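Local coordinates for protein homocitrate synthase (Sulfolobus acidocaldarius, PDB 6KTQ) that catalyses the aldol-type condensation of 2-oxoglutarate with acetyl-CoA to homocitrate, the first step of lysine biosynthesis through alpha-aminoadipate, at residues D192-D198 and I222-A228. Numbering follows the deposited sequence.
With AKG (2-oxoglutaric acid), chain D.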
# COMPACT_ATOMS: atom_id res chain seq x y z
N ASP A 192 16.66 17.69 0.48
CA ASP A 192 15.35 17.26 0.95
C ASP A 192 14.55 16.45 -0.07
O ASP A 192 13.50 15.91 0.28
CB ASP A 192 14.52 18.44 1.42
CG ASP A 192 14.18 19.40 0.31
OD1 ASP A 192 15.09 19.76 -0.46
OD2 ASP A 192 13.02 19.79 0.19
N ARG A 193 15.00 16.43 -1.34
CA ARG A 193 14.36 15.65 -2.41
C ARG A 193 15.44 14.88 -3.15
O ARG A 193 16.58 15.35 -3.28
CB ARG A 193 13.58 16.55 -3.40
CG ARG A 193 12.46 17.40 -2.83
CD ARG A 193 11.52 17.88 -3.94
NE ARG A 193 10.85 16.70 -4.45
CZ ARG A 193 9.76 16.16 -3.93
NH1 ARG A 193 9.08 16.77 -2.97
NH2 ARG A 193 9.32 15.01 -4.39
N VAL A 194 15.10 13.68 -3.61
CA VAL A 194 15.96 12.92 -4.49
C VAL A 194 15.15 12.51 -5.71
O VAL A 194 14.05 11.95 -5.56
CB VAL A 194 16.54 11.67 -3.82
CG1 VAL A 194 17.24 10.79 -4.84
CG2 VAL A 194 17.52 12.05 -2.72
N SER A 195 15.68 12.76 -6.90
CA SER A 195 15.09 12.23 -8.13
C SER A 195 15.77 10.96 -8.53
O SER A 195 17.03 10.89 -8.67
CB SER A 195 15.16 13.24 -9.30
OG SER A 195 14.73 12.60 -10.52
N ILE A 196 14.95 9.94 -8.73
CA ILE A 196 15.40 8.64 -9.21
C ILE A 196 15.19 8.71 -10.74
O ILE A 196 14.05 8.83 -11.22
CB ILE A 196 14.57 7.50 -8.56
CG1 ILE A 196 14.69 7.53 -7.02
CG2 ILE A 196 14.94 6.13 -9.13
CD1 ILE A 196 16.09 7.32 -6.47
N ALA A 197 16.29 8.65 -11.49
CA ALA A 197 16.25 8.85 -12.94
C ALA A 197 16.38 7.55 -13.67
O ALA A 197 17.39 6.84 -13.56
CB ALA A 197 17.32 9.83 -13.40
N ASP A 198 15.34 7.22 -14.42
CA ASP A 198 15.40 6.12 -15.33
C ASP A 198 15.88 6.74 -16.64
O ASP A 198 15.13 6.95 -17.60
CB ASP A 198 14.04 5.49 -15.48
CG ASP A 198 14.07 4.23 -16.28
OD1 ASP A 198 15.17 3.62 -16.46
OD2 ASP A 198 12.98 3.85 -16.74
N ILE A 222 12.94 12.16 3.41
CA ILE A 222 13.18 12.60 2.01
C ILE A 222 11.91 12.38 1.14
O ILE A 222 11.17 11.43 1.35
CB ILE A 222 14.32 11.76 1.37
CG1 ILE A 222 15.65 11.96 2.11
CG2 ILE A 222 14.52 12.08 -0.11
CD1 ILE A 222 16.16 13.39 2.12
N GLU A 223 11.66 13.26 0.17
CA GLU A 223 10.62 12.99 -0.84
C GLU A 223 11.28 12.68 -2.18
O GLU A 223 12.37 13.18 -2.48
CB GLU A 223 9.66 14.14 -0.96
CG GLU A 223 8.62 14.18 0.14
CD GLU A 223 7.56 15.25 -0.09
OE1 GLU A 223 7.28 15.60 -1.25
OE2 GLU A 223 6.98 15.73 0.90
N PHE A 224 10.62 11.85 -2.97
CA PHE A 224 11.26 11.28 -4.14
C PHE A 224 10.54 11.72 -5.42
O PHE A 224 9.29 11.83 -5.45
CB PHE A 224 11.29 9.76 -4.02
CG PHE A 224 12.29 9.25 -3.03
CD1 PHE A 224 13.59 8.99 -3.43
CD2 PHE A 224 11.94 9.08 -1.69
CE1 PHE A 224 14.54 8.55 -2.51
CE2 PHE A 224 12.88 8.65 -0.77
CZ PHE A 224 14.17 8.37 -1.17
N ASP A 225 11.34 11.99 -6.44
CA ASP A 225 10.85 12.26 -7.81
C ASP A 225 11.11 11.04 -8.70
O ASP A 225 12.09 10.30 -8.51
CB ASP A 225 11.59 13.43 -8.51
CG ASP A 225 11.62 14.73 -7.74
OD1 ASP A 225 11.32 14.81 -6.53
OD2 ASP A 225 11.97 15.75 -8.41
N ILE A 226 10.28 10.89 -9.73
CA ILE A 226 10.51 9.95 -10.80
C ILE A 226 10.75 10.73 -12.11
O ILE A 226 9.96 11.61 -12.50
CB ILE A 226 9.36 8.96 -10.94
CG1 ILE A 226 9.58 8.02 -12.13
CG2 ILE A 226 8.01 9.65 -11.14
CD1 ILE A 226 10.83 7.18 -12.07
N HIS A 227 11.85 10.40 -12.76
CA HIS A 227 12.23 11.00 -14.03
C HIS A 227 12.39 9.84 -14.99
O HIS A 227 13.34 9.08 -14.90
CB HIS A 227 13.53 11.80 -13.87
CG HIS A 227 13.99 12.44 -15.13
ND1 HIS A 227 13.66 13.74 -15.46
CD2 HIS A 227 14.71 11.96 -16.17
CE1 HIS A 227 14.18 14.03 -16.64
NE2 HIS A 227 14.82 12.97 -17.09
N ALA A 228 11.42 9.68 -15.87
CA ALA A 228 11.31 8.47 -16.65
C ALA A 228 11.33 8.72 -18.15
O ALA A 228 10.42 9.34 -18.68
CB ALA A 228 10.01 7.76 -16.27
C1 AKG D . 18.49 11.98 -16.58
O1 AKG D . 17.76 11.27 -17.30
O2 AKG D . 19.45 11.47 -15.97
C2 AKG D . 18.20 13.43 -16.47
O5 AKG D . 17.87 14.08 -17.47
C3 AKG D . 18.26 14.10 -15.10
C4 AKG D . 16.86 13.96 -14.49
C5 AKG D . 16.60 14.71 -13.19
O3 AKG D . 15.75 14.19 -12.40
O4 AKG D . 17.23 15.78 -12.93
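R193 reaches across to the neighbouring strand and lays its guanidinium over the CB of E223, with CZ 3.6 Å from that carbon. A bend at chi3 (67°) turns the head in between E223 and D225. There R193 NE (2.8 Å) and NH2 (2.9 Å) grip D225 OD1 side-on; OD1 lies in the guanidinium plane and takes NE from the side of the other oxygen, NH2 nearly along its C-O axis. R193 NH1 meets E223 OE1 at 2.8 Å from above the carboxylate, whose plane stands almost perpendicular to the guanidinium. T248 hydrogen-bonds to both R193 NH2 and E223 OE1, and H251 of strand 249-252 takes the other oxygen of D225.

Strands 193-198 and 223-228 run parallel in full register, joined by an unbroken ladder of backbone hydrogen bonds. With the intervening helix 205-218 they form one beta-alpha-beta unit of the TIM barrel. Alternation along the strands turns R193, S195, A197, E223, D225 and H227 to the barrel interior, while I196 and F224 pack on helix 205-218.

On this helix-facing side, the F224 ring lies against V194 and I196: CE1 comes 3.9 Å from V194 CB, and CD1 lies against CG1 of I196. CG2 of I222 sits over one ring face near the rim and also touches V194 CG2, while F212 of the helix packs on both I196 and F224.

Inside the barrel, S195 and A197 line the 2-oxoglutarate pocket, A197 CB approaching ligand O2. S195 OG, anti to its own backbone nitrogen (chi1 172°), donates to ligand O3 at 2.7 Å. One face of the H227 imidazole lies against the ligand, whose C4 sits over the ring centre, while NE2 binds the zinc ion together with E42 and H229, and ND1 is hydrogen-bonded to H251.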